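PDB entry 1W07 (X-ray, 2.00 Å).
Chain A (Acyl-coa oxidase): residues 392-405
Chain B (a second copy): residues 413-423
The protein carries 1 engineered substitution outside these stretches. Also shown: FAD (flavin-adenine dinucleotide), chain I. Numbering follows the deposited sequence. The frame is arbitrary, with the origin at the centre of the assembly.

Chain A (392-405) IEECRKLCGGHGYL
Chain B 413-423: LFAVYVPACTY

The flavin-adenine dinucleotide is gripped by both copies of this acyl-CoA oxidase where the two backbones approach most closely, A:Gly401 CA to B:Thr422 CA at 6.0 Å. A:Gly401 N donates to FAD O1P (3.1 Å) and FAD O5' (3.3 Å), while B:Thr422 OG1 shares a hydrogen bond with FAD O4' (2.8 Å). A:Gly401 N and B:Thr422 OG1 lie only 3.5 Å apart but are poorly angled for bonding to each other; the cofactor links them instead.

Chain A enters already helical, and the helix runs through 392-397; a type I turn from A:Lys397 to A:Gly400, closed by A:Gly400 N to A:Lys397 O (3.0 Å), leads into a 3-10 segment, 401-404. Chain B enters already helical, with 413-417 in the helix, and 418-421 is 3-10. The register also sets A:Tyr404 CA 7.4 Å from B:Pro419 CA. Glycine suits both positions beside the cofactor: A:Gly400 has phi/psi 62/-152, and a CB there would fall 2.3 Å from FAD O3P; one on A:Gly401 (-57/-42) would fall 2.6 Å from FAD O4'.

A:Tyr404 loses the most area to the partner, 83 Å² of the 407 Å² buried in total. Its CB points toward chain B, and with chi1 t (-169°) and chi2 60° A:Tyr404 OH donates to B:Ala415 O (2.7 Å), the one direct hydrogen bond between the stretches. B:Pro419 covers one face of the A:Tyr404 ring, B:Pro419 CG lying 3.7 Å from the centroid in a CH-pi contact and 3.3 Å from A:Tyr404 CZ. B:Val418, chi1 m, packs its CG2 3.5 Å from A:Tyr404 CE1. The aromatic ring thus meets apolar neighbours while its hydroxyl satisfies a backbone carbonyl.

Farther back along the chain A helix, A:Glu393 (t, p) and A:Arg396 (t, t, p) form a salt bridge, with A:Arg396 NH2 2.8 Å from A:Glu393 OE2 and A:Arg396 NE 3.1 Å from A:Glu393 OE1. Charge is therefore paired within chain A where it meets apolar side chains of chain B: A:Glu393 CD lies 3.8 Å from B:Phe414 CZ, at the ring edge, and A:Arg396 NH2 is 3.6 Å from B:Val418 CB. A water accepts from A:Arg396 NH2 (2.9 Å) and donates to B:Val418 O (2.7 Å), bridging the chains.

A:Lys397 leaves its backbone sideways, but its side chain (m, t, t, m) brings A:Lys397 NZ within 3.5 Å of B:Cys421 SG. A:Lys397 NZ has no hydrogen-bond partner, and its salt bridge to A:Glu393 OE2 is long (3.9 Å).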

# COMPACT_ATOMS: atom_id res chain seq x y z
N ILE A 392 -6.70 -1.91 -4.19
CA ILE A 392 -6.40 -0.72 -4.99
C ILE A 392 -4.89 -0.63 -5.24
O ILE A 392 -4.46 -0.31 -6.35
CB ILE A 392 -6.85 0.58 -4.27
CG1 ILE A 392 -8.37 0.62 -4.15
CG2 ILE A 392 -6.38 1.81 -5.07
CD1 ILE A 392 -8.87 1.73 -3.24
N GLU A 393 -4.09 -0.92 -4.21
CA GLU A 393 -2.63 -0.84 -4.37
C GLU A 393 -2.16 -1.96 -5.30
O GLU A 393 -1.27 -1.75 -6.12
CB GLU A 393 -1.94 -0.93 -3.00
CG GLU A 393 -0.39 -1.06 -3.03
CD GLU A 393 0.31 -0.06 -3.96
OE1 GLU A 393 -0.23 1.04 -4.19
OE2 GLU A 393 1.42 -0.37 -4.46
N GLU A 394 -2.78 -3.13 -5.20
CA GLU A 394 -2.44 -4.26 -6.05
C GLU A 394 -2.77 -3.92 -7.52
O GLU A 394 -2.05 -4.33 -8.43
CB GLU A 394 -3.21 -5.50 -5.61
CG GLU A 394 -2.85 -6.79 -6.36
CD GLU A 394 -1.37 -7.12 -6.27
OE1 GLU A 394 -0.74 -6.81 -5.24
OE2 GLU A 394 -0.83 -7.72 -7.23
N CYS A 395 -3.86 -3.19 -7.74
CA CYS A 395 -4.24 -2.79 -9.09
C CYS A 395 -3.17 -1.88 -9.68
O CYS A 395 -2.89 -1.90 -10.89
CB CYS A 395 -5.60 -2.08 -9.08
SG CYS A 395 -7.02 -3.19 -9.13
N ARG A 396 -2.53 -1.08 -8.83
CA ARG A 396 -1.48 -0.17 -9.28
C ARG A 396 -0.28 -0.98 -9.73
O ARG A 396 0.34 -0.68 -10.76
CB ARG A 396 -1.08 0.80 -8.17
CG ARG A 396 -0.30 2.02 -8.67
CD ARG A 396 0.29 2.79 -7.51
NE ARG A 396 1.18 1.92 -6.76
CZ ARG A 396 2.37 1.52 -7.20
NH1 ARG A 396 2.83 1.93 -8.37
NH2 ARG A 396 3.09 0.67 -6.48
N LYS A 397 0.06 -2.01 -8.96
CA LYS A 397 1.19 -2.87 -9.31
C LYS A 397 0.89 -3.66 -10.60
O LYS A 397 1.78 -3.93 -11.39
CB LYS A 397 1.49 -3.85 -8.17
CG LYS A 397 2.09 -3.18 -6.93
CD LYS A 397 2.45 -4.23 -5.87
CE LYS A 397 3.01 -3.58 -4.61
NZ LYS A 397 4.31 -2.91 -4.89
N LEU A 398 -0.38 -4.01 -10.80
CA LEU A 398 -0.78 -4.77 -12.00
C LEU A 398 -0.61 -3.94 -13.27
O LEU A 398 -0.69 -4.46 -14.38
CB LEU A 398 -2.24 -5.20 -11.88
CG LEU A 398 -2.51 -6.39 -10.94
CD1 LEU A 398 -4.01 -6.46 -10.62
CD2 LEU A 398 -2.02 -7.66 -11.62
N CYS A 399 -0.38 -2.64 -13.09
CA CYS A 399 -0.20 -1.76 -14.24
C CYS A 399 1.28 -1.53 -14.52
O CYS A 399 1.64 -0.74 -15.39
CB CYS A 399 -0.92 -0.42 -14.02
SG CYS A 399 -2.70 -0.54 -14.22
N GLY A 400 2.15 -2.23 -13.80
CA GLY A 400 3.58 -2.09 -14.03
C GLY A 400 4.11 -0.70 -13.76
O GLY A 400 3.54 0.03 -12.96
N GLY A 401 5.18 -0.31 -14.44
CA GLY A 401 5.76 1.00 -14.23
C GLY A 401 4.85 2.20 -14.45
O GLY A 401 4.88 3.15 -13.66
N HIS A 402 4.04 2.19 -15.50
CA HIS A 402 3.18 3.34 -15.77
C HIS A 402 2.18 3.61 -14.66
O HIS A 402 1.69 4.73 -14.52
CB HIS A 402 2.44 3.18 -17.10
CG HIS A 402 3.35 3.04 -18.28
ND1 HIS A 402 4.53 3.74 -18.41
CD2 HIS A 402 3.25 2.27 -19.39
CE1 HIS A 402 5.12 3.41 -19.54
NE2 HIS A 402 4.37 2.51 -20.16
N GLY A 403 1.86 2.59 -13.87
CA GLY A 403 0.93 2.80 -12.77
C GLY A 403 1.52 3.72 -11.71
O GLY A 403 0.80 4.23 -10.84
N TYR A 404 2.82 3.94 -11.75
CA TYR A 404 3.47 4.81 -10.76
C TYR A 404 3.23 6.30 -11.04
O TYR A 404 3.48 7.16 -10.19
CB TYR A 404 4.96 4.50 -10.71
CG TYR A 404 5.69 5.14 -9.55
CD1 TYR A 404 5.34 4.86 -8.22
CD2 TYR A 404 6.77 5.99 -9.78
CE1 TYR A 404 6.06 5.42 -7.15
CE2 TYR A 404 7.49 6.54 -8.73
CZ TYR A 404 7.14 6.27 -7.43
OH TYR A 404 7.92 6.82 -6.44
N LEU A 405 2.76 6.59 -12.25
CA LEU A 405 2.46 7.97 -12.65
C LEU A 405 1.12 8.39 -12.04
O LEU A 405 0.14 7.64 -12.05
CB LEU A 405 2.39 8.09 -14.18
CG LEU A 405 3.74 8.13 -14.93
CD1 LEU A 405 3.48 8.03 -16.42
CD2 LEU A 405 4.53 9.41 -14.61
N LEU B 413 7.87 7.46 2.44
CA LEU B 413 8.75 6.31 2.37
C LEU B 413 8.16 5.19 1.49
O LEU B 413 8.87 4.56 0.70
CB LEU B 413 9.04 5.78 3.78
CG LEU B 413 10.00 4.58 3.87
CD1 LEU B 413 11.36 4.96 3.29
CD2 LEU B 413 10.12 4.13 5.32
N PHE B 414 6.87 4.96 1.61
CA PHE B 414 6.19 3.94 0.82
C PHE B 414 6.23 4.33 -0.66
O PHE B 414 6.61 3.53 -1.53
CB PHE B 414 4.74 3.80 1.27
CG PHE B 414 3.95 2.79 0.46
CD1 PHE B 414 4.21 1.43 0.57
CD2 PHE B 414 2.96 3.21 -0.42
CE1 PHE B 414 3.51 0.49 -0.18
CE2 PHE B 414 2.24 2.27 -1.18
CZ PHE B 414 2.52 0.92 -1.07
N ALA B 415 5.83 5.56 -0.94
CA ALA B 415 5.80 6.03 -2.32
C ALA B 415 7.20 6.00 -2.95
O ALA B 415 7.35 5.56 -4.09
CB ALA B 415 5.22 7.45 -2.36
N VAL B 416 8.22 6.44 -2.22
CA VAL B 416 9.56 6.45 -2.80
C VAL B 416 10.12 5.03 -2.97
O VAL B 416 10.92 4.78 -3.88
CB VAL B 416 10.52 7.31 -1.95
CG1 VAL B 416 10.97 6.55 -0.70
CG2 VAL B 416 11.71 7.74 -2.79
N TYR B 417 9.69 4.10 -2.11
CA TYR B 417 10.19 2.73 -2.17
C TYR B 417 9.55 1.80 -3.23
O TYR B 417 10.26 1.01 -3.86
CB TYR B 417 10.06 2.03 -0.81
CG TYR B 417 10.68 0.65 -0.84
CD1 TYR B 417 12.07 0.49 -0.78
CD2 TYR B 417 9.90 -0.49 -1.06
CE1 TYR B 417 12.66 -0.75 -0.95
CE2 TYR B 417 10.49 -1.75 -1.23
CZ TYR B 417 11.87 -1.86 -1.17
OH TYR B 417 12.48 -3.09 -1.31
N VAL B 418 8.22 1.89 -3.41
CA VAL B 418 7.47 1.03 -4.33
C VAL B 418 8.02 0.76 -5.71
O VAL B 418 7.78 -0.31 -6.28
CB VAL B 418 5.99 1.47 -4.52
CG1 VAL B 418 5.18 1.02 -3.34
CG2 VAL B 418 5.88 2.96 -4.71
N PRO B 419 8.74 1.72 -6.29
CA PRO B 419 9.28 1.45 -7.63
C PRO B 419 10.19 0.20 -7.60
O PRO B 419 10.43 -0.42 -8.63
CB PRO B 419 10.06 2.71 -7.93
CG PRO B 419 9.29 3.76 -7.24
CD PRO B 419 8.97 3.13 -5.91
N ALA B 420 10.69 -0.14 -6.42
CA ALA B 420 11.57 -1.30 -6.26
C ALA B 420 10.91 -2.59 -6.75
O ALA B 420 11.60 -3.54 -7.14
CB ALA B 420 11.98 -1.45 -4.79
N CYS B 421 9.58 -2.63 -6.74
CA CYS B 421 8.88 -3.82 -7.20
C CYS B 421 8.74 -3.87 -8.72
O CYS B 421 8.26 -4.87 -9.25
CB CYS B 421 7.51 -3.91 -6.56
SG CYS B 421 7.58 -4.02 -4.76
N THR B 422 9.15 -2.81 -9.40
CA THR B 422 9.02 -2.80 -10.85
C THR B 422 10.33 -2.59 -11.60
O THR B 422 10.58 -3.24 -12.61
CB THR B 422 7.99 -1.75 -11.34
OG1 THR B 422 7.83 -1.86 -12.76
CG2 THR B 422 8.45 -0.34 -10.98
N TYR B 423 11.18 -1.69 -11.12
CA TYR B 423 12.44 -1.46 -11.81
C TYR B 423 13.33 -2.68 -11.67
O TYR B 423 13.24 -3.41 -10.68
CB TYR B 423 13.14 -0.18 -11.33
CG TYR B 423 13.61 -0.16 -9.89
CD1 TYR B 423 14.51 -1.12 -9.41
CD2 TYR B 423 13.22 0.86 -9.03
CE1 TYR B 423 15.00 -1.06 -8.11
CE2 TYR B 423 13.71 0.94 -7.72
CZ TYR B 423 14.60 -0.03 -7.27
OH TYR B 423 15.08 0.02 -5.98
PA FAD I . 5.20 -5.08 -17.41
O1A FAD I . 6.39 -5.95 -17.48
O2A FAD I . 4.57 -4.66 -18.67
O5B FAD I . 4.11 -5.79 -16.46
C5B FAD I . 2.81 -5.23 -16.28
C4B FAD I . 1.87 -6.27 -15.67
O4B FAD I . 1.86 -7.42 -16.54
C3B FAD I . 2.40 -6.76 -14.31
O3B FAD I . 1.31 -7.24 -13.51
C2B FAD I . 3.31 -7.91 -14.72
O2B FAD I . 3.38 -8.88 -13.67
C1B FAD I . 2.50 -8.52 -15.87
N9A FAD I . 3.36 -9.29 -16.79
C8A FAD I . 4.18 -8.77 -17.71
N7A FAD I . 4.81 -9.76 -18.36
C5A FAD I . 4.39 -10.91 -17.84
C6A FAD I . 4.67 -12.24 -18.11
N6A FAD I . 5.60 -12.59 -19.00
N1A FAD I . 4.00 -13.23 -17.38
C2A FAD I . 3.07 -12.86 -16.40
N3A FAD I . 2.84 -11.58 -16.17
C4A FAD I . 3.46 -10.61 -16.85
N1 FAD I . 14.07 2.13 -17.03
C2 FAD I . 15.30 2.50 -17.59
O2 FAD I . 15.65 2.03 -18.66
N3 FAD I . 16.10 3.44 -16.92
C4 FAD I . 15.67 3.99 -15.70
O4 FAD I . 16.40 4.78 -15.10
C4X FAD I . 14.44 3.63 -15.16
N5 FAD I . 13.96 4.23 -13.99
C5X FAD I . 12.72 3.88 -13.45
C6 FAD I . 12.22 4.57 -12.35
C7 FAD I . 10.94 4.31 -11.89
C7M FAD I . 10.41 5.10 -10.69
C8 FAD I . 10.15 3.35 -12.52
C8M FAD I . 8.73 3.04 -12.03
C9 FAD I . 10.66 2.65 -13.61
C9A FAD I . 11.94 2.91 -14.09
N10 FAD I . 12.44 2.27 -15.23
C10 FAD I . 13.65 2.69 -15.82
C1' FAD I . 11.66 1.21 -15.91
C2' FAD I . 11.77 -0.11 -15.14
O2' FAD I . 13.14 -0.45 -14.94
C3' FAD I . 11.04 -1.29 -15.78
O3' FAD I . 11.55 -1.50 -17.10
C4' FAD I . 9.53 -1.07 -15.87
O4' FAD I . 9.03 -0.35 -14.75
C5' FAD I . 8.84 -2.43 -15.95
O5' FAD I . 7.42 -2.28 -15.86
P FAD I . 6.47 -2.57 -17.12
O1P FAD I . 5.65 -1.36 -17.33
O2P FAD I . 7.30 -3.08 -18.23
O3P FAD I . 5.55 -3.76 -16.55
O HOH W 1 5.51 -0.40 -7.69